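Protein transport protein HOFQ (Aggregatibacter actinomycetemcomitans, PDB 2Y3M) is a secretin probably involved in DNA uptake during competence, whose extra-membranous domains bind DNA and share a fold with type I KH domains. Local coordinates at residues V49-D52 against Q53-S57; S155-N158 against I159-I163. One frame throughout, in Å; residues are numbered along the deposited sequence.

Contact 1. Residues V49-D52 against Q53-S57; sequences VDLD and QLFRS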
loop_
_atom_site.group_PDB
_atom_site.type_symbol
_atom_site.label_atom_id
_atom_site.label_comp_id
_atom_site.label_asym_id
_atom_site.label_seq_id
_atom_site.Cartn_x
_atom_site.Cartn_y
_atom_site.Cartn_z
ATOM N N VAL B 49 23.950 -1.636 -1.360
ATOM C CA VAL B 49 25.264 -1.650 -0.687
ATOM C C VAL B 49 25.266 -0.747 0.550
ATOM O O VAL B 49 26.035 -0.966 1.487
ATOM C CB VAL B 49 26.449 -1.280 -1.643
ATOM C CG1 VAL B 49 26.602 -2.306 -2.754
ATOM C CG2 VAL B 49 26.290 0.121 -2.223
ATOM N N ASP B 50 24.390 0.258 0.542
ATOM C CA ASP B 50 24.186 1.144 1.687
ATOM C C ASP B 50 22.898 0.784 2.414
ATOM O O ASP B 50 21.858 0.575 1.779
ATOM C CB ASP B 50 24.118 2.608 1.237
ATOM C CG ASP B 50 25.491 3.245 1.083
ATOM O OD1 ASP B 50 26.333 3.114 1.998
ATOM O OD2 ASP B 50 25.727 3.902 0.050
ATOM N N LEU B 51 22.976 0.715 3.741
ATOM C CA LEU B 51 21.806 0.447 4.572
ATOM C C LEU B 51 20.767 1.580 4.559
ATOM O O LEU B 51 19.569 1.315 4.465
ATOM C CB LEU B 51 22.218 0.122 6.015
ATOM C CG LEU B 51 21.104 -0.309 6.983
ATOM C CD1 LEU B 51 20.285 -1.469 6.420
ATOM C CD2 LEU B 51 21.670 -0.665 8.354
ATOM N N ASP B 52 21.223 2.826 4.667
ATOM C CA ASP B 52 20.315 3.978 4.703
ATOM C C ASP B 52 19.554 4.117 3.384
ATOM O O ASP B 52 18.393 4.521 3.363
ATOM C CB ASP B 52 21.070 5.276 5.035
ATOM C CG ASP B 52 22.089 5.665 3.959
ATOM O OD1 ASP B 52 22.599 4.772 3.243
ATOM O OD2 ASP B 52 22.389 6.870 3.830
ATOM N N GLN B 53 20.224 3.763 2.292
ATOM C CA GLN B 53 19.643 3.824 0.963
ATOM C C GLN B 53 18.609 2.709 0.782
ATOM O O GLN B 53 17.588 2.909 0.128
ATOM C CB GLN B 53 20.742 3.755 -0.101
ATOM C CG GLN B 53 20.435 4.535 -1.373
ATOM C CD GLN B 53 20.591 6.043 -1.227
ATOM O OE1 GLN B 53 20.939 6.549 -0.160
ATOM N NE2 GLN B 53 20.341 6.767 -2.313
ATOM N N LEU B 54 18.872 1.551 1.387
ATOM C CA LEU B 54 17.900 0.461 1.423
ATOM C C LEU B 54 16.616 0.883 2.162
ATOM O O LEU B 54 15.515 0.661 1.652
ATOM C CB LEU B 54 18.502 -0.803 2.052
ATOM C CG LEU B 54 17.622 -2.068 2.119
ATOM C CD1 LEU B 54 17.358 -2.650 0.731
ATOM C CD2 LEU B 54 18.246 -3.122 3.020
ATOM N N PHE B 55 16.767 1.501 3.340
ATOM C CA PHE B 55 15.631 1.978 4.133
ATOM C C PHE B 55 14.758 2.959 3.353
ATOM O O PHE B 55 13.524 2.908 3.437
ATOM C CB PHE B 55 16.090 2.646 5.435
ATOM C CG PHE B 55 16.539 1.683 6.509
ATOM C CD1 PHE B 55 15.939 0.434 6.658
ATOM C CD2 PHE B 55 17.546 2.050 7.399
ATOM C CE1 PHE B 55 16.354 -0.443 7.661
ATOM C CE2 PHE B 55 17.962 1.183 8.405
ATOM C CZ PHE B 55 17.366 -0.067 8.537
ATOM N N ARG B 56 15.409 3.849 2.608
ATOM C CA ARG B 56 14.713 4.848 1.800
ATOM C C ARG B 56 13.926 4.196 0.667
ATOM O O ARG B 56 12.817 4.629 0.358
ATOM C CB ARG B 56 15.688 5.900 1.268
ATOM C CG ARG B 56 15.981 6.999 2.280
ATOM C CD ARG B 56 17.324 7.675 2.046
ATOM N NE ARG B 56 17.369 8.418 0.789
ATOM C CZ ARG B 56 18.164 9.458 0.560
ATOM N NH1 ARG B 56 18.981 9.903 1.509
ATOM N NH2 ARG B 56 18.131 10.066 -0.618
ATOM N N SER B 57 14.502 3.155 0.065
ATOM C CA SER B 57 13.815 2.365 -0.951
ATOM C C SER B 57 12.567 1.724 -0.363
ATOM O O SER B 57 11.519 1.718 -0.997
ATOM C CB SER B 57 14.734 1.283 -1.526
ATOM O OG SER B 57 15.673 1.825 -2.432
#
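Leu-51 lies over one face of the Phe-55 ring, one helical turn ahead of it. Its CD1 sits 4.2 Å from the ring centroid of Phe-55 and 23° off the normal, a CH-pi contact shifted toward the rim. The branch carbon shares in it, CG of Leu-51 lying 3.8 Å from CE2 of Phe-55, and the two side chains cross obliquely. With CG of Leu-51 anti to its own N (chi1 -175°), the isobutyl group reaches the ring. Around the helix, the Arg-56 guanidinium has OE1 of Gln-53 over the centre of one face; the bend in the Gln-53 chain at CB-CG (chi2 76°) goes with this placement. The aliphatic part of Arg-56 runs past the carbonyl of Asp-52, its CD 3.6 Å from that O. The carboxylate of Asp-52 stops short of Arg-56, OD2 to NH1 being 5.1 Å, so any attraction acts at a distance. Instead OD1 of Asp-52 leans to the N of the next residue, Gln-53, at 2.8 Å, a weak, strongly bent bond. Asp-50 occupies the N-cap position without a capping bond from its carboxylate; its CB packs on CB of Gln-53 at 3.8 Å, while its carbonyl O accepts from Leu-54 N at 3.2 Å. The next bond, Phe-55 N to Leu-51 O, is straighter at the hydrogen. Beyond the segments, Leu-54 packs on Leu-46 of strand 42-48, and the second subunit meets the apolar side, with its Phe-140 on Leu-51, Phe-8 on Leu-54 and Ile-72 on Phe-55. These are the first two turns of an amphipathic alpha-helix, the i to i+4 leucine-phenylalanine pair contributing to a subunit interface.

Contact 2. Residues S155-N158 against I159-I163; sequences SVRN and IKKLI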
loop_
_atom_site.group_PDB
_atom_site.type_symbol
_atom_site.label_atom_id
_atom_site.label_comp_id
_atom_site.label_asym_id
_atom_site.label_seq_id
_atom_site.Cartn_x
_atom_site.Cartn_y
_atom_site.Cartn_z
ATOM N N SER B 155 -38.256 11.754 -13.750
ATOM C CA SER B 155 -37.156 11.768 -12.793
ATOM C C SER B 155 -35.884 12.381 -13.394
ATOM O O SER B 155 -35.301 13.294 -12.804
ATOM C CB SER B 155 -36.885 10.357 -12.282
ATOM O OG SER B 155 -35.866 10.364 -11.300
ATOM N N VAL B 156 -35.468 11.899 -14.567
ATOM C CA VAL B 156 -34.292 12.447 -15.241
ATOM C C VAL B 156 -34.449 13.958 -15.424
ATOM O O VAL B 156 -33.543 14.725 -15.089
ATOM C CB VAL B 156 -34.011 11.754 -16.613
ATOM C CG1 VAL B 156 -32.932 12.506 -17.405
ATOM C CG2 VAL B 156 -33.607 10.297 -16.411
ATOM N N ARG B 157 -35.610 14.364 -15.938
ATOM C CA ARG B 157 -35.938 15.761 -16.230
ATOM C C ARG B 157 -35.735 16.703 -15.037
ATOM O O ARG B 157 -35.031 17.706 -15.145
ATOM C CB ARG B 157 -37.389 15.860 -16.732
ATOM C CG ARG B 157 -37.842 17.271 -17.040
ATOM C CD ARG B 157 -39.360 17.379 -17.086
ATOM N NE ARG B 157 -39.813 18.720 -17.468
ATOM C CZ ARG B 157 -40.084 19.703 -16.608
ATOM N NH1 ARG B 157 -39.949 19.508 -15.301
ATOM N NH2 ARG B 157 -40.494 20.886 -17.057
ATOM N N ASN B 158 -36.363 16.378 -13.910
ATOM C CA ASN B 158 -36.328 17.233 -12.730
ATOM C C ASN B 158 -34.983 17.249 -11.997
ATOM O O ASN B 158 -34.608 18.261 -11.404
ATOM C CB ASN B 158 -37.453 16.855 -11.773
ATOM C CG ASN B 158 -38.823 17.042 -12.390
ATOM O OD1 ASN B 158 -39.016 17.895 -13.265
ATOM N ND2 ASN B 158 -39.786 16.244 -11.938
ATOM N N ILE B 159 -34.267 16.131 -12.037
ATOM C CA ILE B 159 -32.960 16.057 -11.396
ATOM C C ILE B 159 -31.936 16.804 -12.237
ATOM O O ILE B 159 -31.083 17.510 -11.699
ATOM C CB ILE B 159 -32.539 14.609 -11.121
ATOM C CG1 ILE B 159 -33.447 14.014 -10.048
ATOM C CG2 ILE B 159 -31.078 14.537 -10.669
ATOM C CD1 ILE B 159 -33.480 12.522 -10.054
ATOM N N LYS B 160 -32.051 16.673 -13.555
ATOM C CA LYS B 160 -31.257 17.462 -14.488
ATOM C C LYS B 160 -31.478 18.954 -14.217
ATOM O O LYS B 160 -30.533 19.740 -14.218
ATOM C CB LYS B 160 -31.619 17.095 -15.932
ATOM C CG LYS B 160 -30.768 17.745 -17.003
ATOM C CD LYS B 160 -31.037 17.130 -18.371
ATOM C CE LYS B 160 -30.533 18.040 -19.474
ATOM N NZ LYS B 160 -30.574 17.381 -20.803
ATOM N N LYS B 161 -32.725 19.335 -13.966
ATOM C CA LYS B 161 -33.029 20.715 -13.617
ATOM C C LYS B 161 -32.419 21.094 -12.266
ATOM O O LYS B 161 -31.809 22.152 -12.133
ATOM C CB LYS B 161 -34.538 20.975 -13.650
ATOM C CG LYS B 161 -35.099 21.121 -15.066
ATOM C CD LYS B 161 -36.626 21.214 -15.075
ATOM C CE LYS B 161 -37.113 22.625 -14.800
ATOM N NZ LYS B 161 -36.844 23.543 -15.951
ATOM N N LEU B 162 -32.567 20.222 -11.275
ATOM C CA LEU B 162 -32.003 20.472 -9.947
ATOM C C LEU B 162 -30.470 20.607 -9.978
ATOM O O LEU B 162 -29.903 21.475 -9.308
ATOM C CB LEU B 162 -32.439 19.377 -8.978
ATOM C CG LEU B 162 -32.187 19.505 -7.473
ATOM C CD1 LEU B 162 -32.494 20.890 -6.906
ATOM C CD2 LEU B 162 -32.999 18.432 -6.762
ATOM N N ILE B 163 -29.817 19.765 -10.778
ATOM C CA ILE B 163 -28.363 19.773 -10.893
ATOM C C ILE B 163 -27.865 21.075 -11.506
ATOM O O ILE B 163 -26.866 21.636 -11.052
ATOM C CB ILE B 163 -27.849 18.556 -11.689
ATOM C CG1 ILE B 163 -27.965 17.294 -10.829
ATOM C CG2 ILE B 163 -26.403 18.768 -12.147
ATOM C CD1 ILE B 163 -27.894 16.004 -11.606
#
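Ser-155 and Ile-159 meet one turn apart on the packed side of helix 153-166, the isoleucine CD1 lying 3.4 Å from OG of Ser-155. The same methyl also rests close to the serine carbonyl, which accepts the backbone N of Ile-159 at 3.1 Å. CG1 of Ile-159 stands anti to its carbonyl carbon (chi1 -68°), so the longer branch runs back toward the preceding turn. The Ser-155 hydroxyl is hydrogen-bonded to OD2 of Asp-151. Val-156, Ile-159 and Ile-163 pack on the sheet through Ala-108, Ile-149 and Ile-110, respectively, and Ile-163 also touches Val-120 of helix 117-125.

The polar side is looser. There Arg-157 and Lys-161, both exposed, run side by side, pointing the same way, and CD of Lys-161 lies over one guanidinium face, 3.7 Å from NH1 of Arg-157 and offset toward the rim. At the edge of that group Asn-158 takes part in plane: NH1 of Arg-157 donates to its OD1 at 2.8 Å, nearly along the C=O axis. Bends at chi3 and chi4 of Lys-161 still leave its NZ 4.6 Å from NH2 of Arg-157. The two cations are not in contact but close enough for some repulsion to be expected; what touches is a lysine methylene on the guanidinium face, while the in-plane bond from NH1 restrains the guanidinium, and the carbonyl dipole of Asn-158 may ease its charge a little.

Contact 1 and contact 2 occupy two different helices at opposite sides of the chain's centre, with 57 Å between their centres and about 43 Å between nearest atoms, so neither touches the other. They follow in series along the chain: 49-57 starts helix 51-63, which packs on the two-stranded sheet, whereas 155-163 lies in helix 153-166, against the five-stranded sheet and in the part of the chain that belongs to the type II/III secretion system short-domain family. Their neighbours differ as well. Contact 1 meets the five-stranded sheet of the second subunit, while contact 2 is touched by no other chain of the assembly.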